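Major pilin backbone protein T-antigen, T13 (Streptococcus pyogenes, PDB 6BBT) probably builds the shaft of the streptococcal surface pilus as its repeating major subunit, and is the T-antigen used in serotyping. Local coordinates at residues S66-N69 and T70-E73; T214-D217 and H218-I221. One frame throughout, in Å; residues are numbered along the deposited sequence.

Contact 1 (S66-N69 and T70-E73); sequences SYDN and TDKE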
loop_
_atom_site.group_PDB
_atom_site.type_symbol
_atom_site.label_atom_id
_atom_site.label_comp_id
_atom_site.label_asym_id
_atom_site.label_seq_id
_atom_site.Cartn_x
_atom_site.Cartn_y
_atom_site.Cartn_z
ATOM N N SER A 66 4.751 7.464 -7.265
ATOM C CA SER A 66 3.338 7.118 -7.307
ATOM C C SER A 66 3.188 5.713 -7.794
ATOM O O SER A 66 3.872 5.323 -8.746
ATOM C CB SER A 66 2.606 8.038 -8.287
ATOM O OG SER A 66 2.707 9.359 -7.818
ATOM N N TYR A 67 2.290 4.969 -7.147
ATOM C CA TYR A 67 1.850 3.661 -7.628
ATOM C C TYR A 67 0.382 3.703 -8.029
ATOM O O TYR A 67 -0.386 4.498 -7.508
ATOM C CB TYR A 67 2.029 2.623 -6.524
ATOM C CG TYR A 67 3.452 2.293 -6.289
ATOM C CD1 TYR A 67 4.071 1.296 -7.025
ATOM C CD2 TYR A 67 4.207 2.984 -5.343
ATOM C CE1 TYR A 67 5.400 0.970 -6.821
ATOM C CE2 TYR A 67 5.552 2.685 -5.140
ATOM C CZ TYR A 67 6.145 1.671 -5.884
ATOM O OH TYR A 67 7.470 1.324 -5.694
ATOM N N ASP A 68 -0.020 2.871 -8.975
ATOM C CA ASP A 68 -1.445 2.687 -9.211
ATOM C C ASP A 68 -1.779 1.236 -9.462
ATOM O O ASP A 68 -0.893 0.369 -9.491
ATOM C CB ASP A 68 -1.970 3.665 -10.276
ATOM C CG ASP A 68 -1.544 3.319 -11.690
ATOM O OD1 ASP A 68 -1.270 2.140 -12.025
ATOM O OD2 ASP A 68 -1.531 4.276 -12.485
ATOM N N ASN A 69 -3.068 0.976 -9.591
ATOM C CA ASN A 69 -3.585 -0.390 -9.679
ATOM C C ASN A 69 -3.059 -1.180 -10.884
ATOM O O ASN A 69 -3.078 -2.397 -10.865
ATOM C CB ASN A 69 -5.106 -0.395 -9.737
ATOM C CG ASN A 69 -5.785 0.176 -8.482
ATOM O OD1 ASN A 69 -6.889 0.670 -8.589
ATOM N ND2 ASN A 69 -5.131 0.134 -7.321
ATOM N N THR A 70 -2.623 -0.495 -11.936
ATOM C CA THR A 70 -2.044 -1.168 -13.093
ATOM C C THR A 70 -0.586 -1.603 -12.899
ATOM O O THR A 70 -0.039 -2.309 -13.749
ATOM C CB THR A 70 -2.105 -0.294 -14.364
ATOM O OG1 THR A 70 -1.294 0.863 -14.207
ATOM C CG2 THR A 70 -3.528 0.117 -14.700
ATOM N N ASP A 71 0.068 -1.165 -11.824
ATOM C CA ASP A 71 1.460 -1.548 -11.594
ATOM C C ASP A 71 1.547 -3.006 -11.147
ATOM O O ASP A 71 0.902 -3.421 -10.180
ATOM C CB ASP A 71 2.145 -0.615 -10.581
ATOM C CG ASP A 71 2.363 0.787 -11.136
ATOM O OD1 ASP A 71 2.460 0.946 -12.378
ATOM O OD2 ASP A 71 2.412 1.748 -10.348
ATOM N N LYS A 72 2.312 -3.778 -11.911
ATOM C CA LYS A 72 2.510 -5.194 -11.662
ATOM C C LYS A 72 4.002 -5.405 -11.353
ATOM O O LYS A 72 4.732 -4.427 -11.072
ATOM C CB LYS A 72 2.029 -6.030 -12.867
ATOM C CG LYS A 72 0.536 -5.943 -13.191
ATOM C CD LYS A 72 -0.276 -6.603 -12.078
ATOM C CE LYS A 72 -1.769 -6.402 -12.205
ATOM N NZ LYS A 72 -2.475 -6.765 -10.933
ATOM N N GLU A 73 4.434 -6.675 -11.382
ATOM C CA GLU A 73 5.806 -7.106 -11.080
ATOM C C GLU A 73 6.859 -6.221 -11.696
ATOM O O GLU A 73 7.850 -5.868 -11.063
ATOM C CB GLU A 73 6.034 -8.535 -11.618
ATOM C CG GLU A 73 7.456 -9.054 -11.415
ATOM C CD GLU A 73 7.757 -9.254 -9.961
ATOM O OE1 GLU A 73 6.825 -9.670 -9.236
ATOM O OE2 GLU A 73 8.911 -9.004 -9.553
HETATM O O HOH W 1 -1.611 4.033 -15.243
HETATM O O HOH W 2 -1.651 -4.296 -9.635
#
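Asp-68 and Asp-71 close a type I beta turn where strand 62-67 runs out into the loop before strand 77-83. The contact is local, within one continuous stretch, and the two aspartates grip each other twice. Asp-71 N donates to Asp-68 O at 3.0 Å, the usual turn bond. In the reverse sense, Asp-68 N donates to Asp-71 OD2, also at 3.0 Å and nearly straight (162°), meeting the carboxylate from above its plane. Asp-71 CG stands beside its own backbone N, opposite the carbonyl carbon (chi1 -69°), which brings the carboxylate back to the backbone N of Asp-68. There OD2 also touches Tyr-67, 3.7 Å from CD1, with ring and carboxylate planes close to perpendicular, and it forms a salt bridge with Lys-78 that would probably offset the nearby Asp-68 charge.

The Asp-68 side chain is modelled in two conformers. In one of them OD1 takes two bonds, from Thr-70 N at 3.0 Å and, in the carboxylate plane to within 16°, from Thr-70 OG1; the other conformer makes this grip less certain. Beyond the turn, Lys-72 NZ donates to a water at 2.9 Å and to Asn-22 O. Asn-69 turns its amide away from the turn, to Met-26 O within its own domain and to Leu-187 O and Glu-189 N of the second, which ties the loop across the junction. The arrangement is a type I turn ending a beta strand, with an Asx turn superimposed in that Asp-68 conformer, at the domain junction of a two-domain pilin.

Contact 2 (T214-D217 and H218-I221); sequences TLHD and HQSI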
loop_
_atom_site.group_PDB
_atom_site.type_symbol
_atom_site.label_atom_id
_atom_site.label_comp_id
_atom_site.label_asym_id
_atom_site.label_seq_id
_atom_site.Cartn_x
_atom_site.Cartn_y
_atom_site.Cartn_z
ATOM N N THR A 214 -24.402 -18.223 -6.894
ATOM C CA THR A 214 -25.317 -19.046 -6.110
ATOM C C THR A 214 -24.563 -19.923 -5.158
ATOM O O THR A 214 -23.416 -20.275 -5.410
ATOM C CB THR A 214 -26.209 -19.934 -7.011
ATOM O OG1 THR A 214 -25.407 -20.954 -7.622
ATOM C CG2 THR A 214 -26.889 -19.117 -8.091
ATOM N N LEU A 215 -25.211 -20.261 -4.039
ATOM C CA LEU A 215 -24.720 -21.275 -3.116
ATOM C C LEU A 215 -25.876 -22.152 -2.652
ATOM O O LEU A 215 -26.991 -21.659 -2.460
ATOM C CB LEU A 215 -24.071 -20.635 -1.875
ATOM C CG LEU A 215 -22.868 -19.714 -2.079
ATOM C CD1 LEU A 215 -22.551 -19.007 -0.766
ATOM C CD2 LEU A 215 -21.659 -20.508 -2.580
ATOM N N HIS A 216 -25.602 -23.440 -2.451
ATOM C CA HIS A 216 -26.540 -24.337 -1.740
ATOM C C HIS A 216 -25.955 -24.646 -0.370
ATOM O O HIS A 216 -24.853 -24.204 -0.056
ATOM C CB HIS A 216 -26.846 -25.620 -2.543
ATOM C CG HIS A 216 -25.631 -26.350 -3.012
ATOM N ND1 HIS A 216 -24.804 -27.048 -2.156
ATOM C CD2 HIS A 216 -25.090 -26.476 -4.246
ATOM C CE1 HIS A 216 -23.803 -27.573 -2.843
ATOM N NE2 HIS A 216 -23.953 -27.240 -4.113
ATOM N N ASP A 217 -26.700 -25.389 0.451
ATOM C CA ASP A 217 -26.264 -25.740 1.807
ATOM C C ASP A 217 -24.825 -26.239 1.810
ATOM O O ASP A 217 -24.447 -27.076 0.993
ATOM C CB ASP A 217 -27.195 -26.802 2.421
ATOM C CG ASP A 217 -26.951 -27.036 3.915
ATOM O OD1 ASP A 217 -26.584 -26.109 4.657
ATOM O OD2 ASP A 217 -27.172 -28.172 4.369
ATOM N N HIS A 218 -24.028 -25.668 2.706
ATOM C CA HIS A 218 -22.617 -26.012 2.915
ATOM C C HIS A 218 -21.633 -25.633 1.802
ATOM O O HIS A 218 -20.451 -25.921 1.922
ATOM C CB HIS A 218 -22.457 -27.486 3.383
ATOM C CG HIS A 218 -22.765 -27.663 4.838
ATOM N ND1 HIS A 218 -23.961 -28.183 5.293
ATOM C CD2 HIS A 218 -22.063 -27.307 5.943
ATOM C CE1 HIS A 218 -23.966 -28.175 6.616
ATOM N NE2 HIS A 218 -22.828 -27.646 7.034
ATOM N N GLN A 219 -22.094 -24.938 0.769
ATOM C CA GLN A 219 -21.209 -24.471 -0.289
ATOM C C GLN A 219 -20.658 -23.107 0.123
ATOM O O GLN A 219 -21.353 -22.324 0.767
ATOM C CB GLN A 219 -21.974 -24.369 -1.610
ATOM C CG GLN A 219 -21.097 -24.279 -2.847
ATOM C CD GLN A 219 -21.908 -24.191 -4.128
ATOM O OE1 GLN A 219 -23.117 -23.992 -4.094
ATOM N NE2 GLN A 219 -21.240 -24.321 -5.266
ATOM N N SER A 220 -19.412 -22.838 -0.249
ATOM C CA SER A 220 -18.764 -21.557 0.032
ATOM C C SER A 220 -18.086 -20.977 -1.205
ATOM O O SER A 220 -17.836 -21.667 -2.189
ATOM C CB SER A 220 -17.727 -21.710 1.142
ATOM O OG SER A 220 -16.728 -22.638 0.775
ATOM N N ILE A 221 -17.800 -19.692 -1.131
ATOM C CA ILE A 221 -17.002 -18.984 -2.123
ATOM C C ILE A 221 -15.923 -18.244 -1.308
ATOM O O ILE A 221 -16.135 -17.967 -0.122
ATOM C CB ILE A 221 -17.962 -18.099 -2.952
ATOM C CG1 ILE A 221 -17.437 -17.847 -4.340
ATOM C CG2 ILE A 221 -18.337 -16.802 -2.229
ATOM C CD1 ILE A 221 -18.493 -17.239 -5.243
HETATM O O HOH W 3 -24.855 -23.138 -6.010
#
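His-216 and Gln-219 are the ends of a type II beta turn, and their side chains meet over it. The turn forms a beta arch: strand 211-215 belongs to a four-stranded sheet, whereas strand 220-227 pairs with strand 148-166 in another, so the chain passes between sheets. Gln-219 N donates to His-216 O at 3.0 Å, closing the turn. His-216 N in turn is taken by the side chain of Gln-219, whose OE1 accepts it at 3.0 Å in the carbonyl plane (156° at the hydrogen). The glutamine reaches back because CG is anti to the backbone N (chi1 -163°) and the chain continues extended.

The same amide lies over one face of the His-216 imidazole, the two planes 26° apart, with OE1 3.2 Å from CD2 and offset toward the ring rim. Over the same face, Gln-219 CB makes a CH-pi contact 4.1 Å from the ring centroid. ND1 of His-216 donates to Asp-217 O at 3.2 Å, the acceptor nearly in the ring plane, which helps to set the ring's rotation, though the donor stands above the carbonyl plane. Leu-215 CD2 packs 3.8 Å from Gln-219 CG and reaches Ile-221 CB more loosely.

Further out, the backbone of Leu-215 bonds to Phe-176 and that of Ile-221 to Ile-161, which places each on its own sheet; their side chains rest on Phe-178 and Ile-196. The carboxylate of Asp-217 accepts from Val-165 N, and the backbones of His-218 and Gln-219 pair with Lys-163; these bonds tie the turn to strand 148-166. Gln-219 OE1 receives a further bond from a water 2.7 Å away, and that water accepts from Thr-214 OG1 at 2.8 Å.

How the contacts relate
Contacts 1 and 2 are turns in different domains of the elongated chain: 66-73 in the Spy0128-like region and 214-221 in the DUF7601 region. Their centres are 34 Å apart and their nearest atoms about 20 Å, so they do not touch. The centre of contact 1 lies about 10 Å from that of the chain, at the domain junction, and the centre of contact 2 about 32 Å from it. Strand 148-166 connects the two settings. It pairs with strand 10-17, which Tyr-67 touches, and farther along with strand 220-227 of contact 2. In both turns a side-chain oxygen of the last residue accepts from the backbone N of the first.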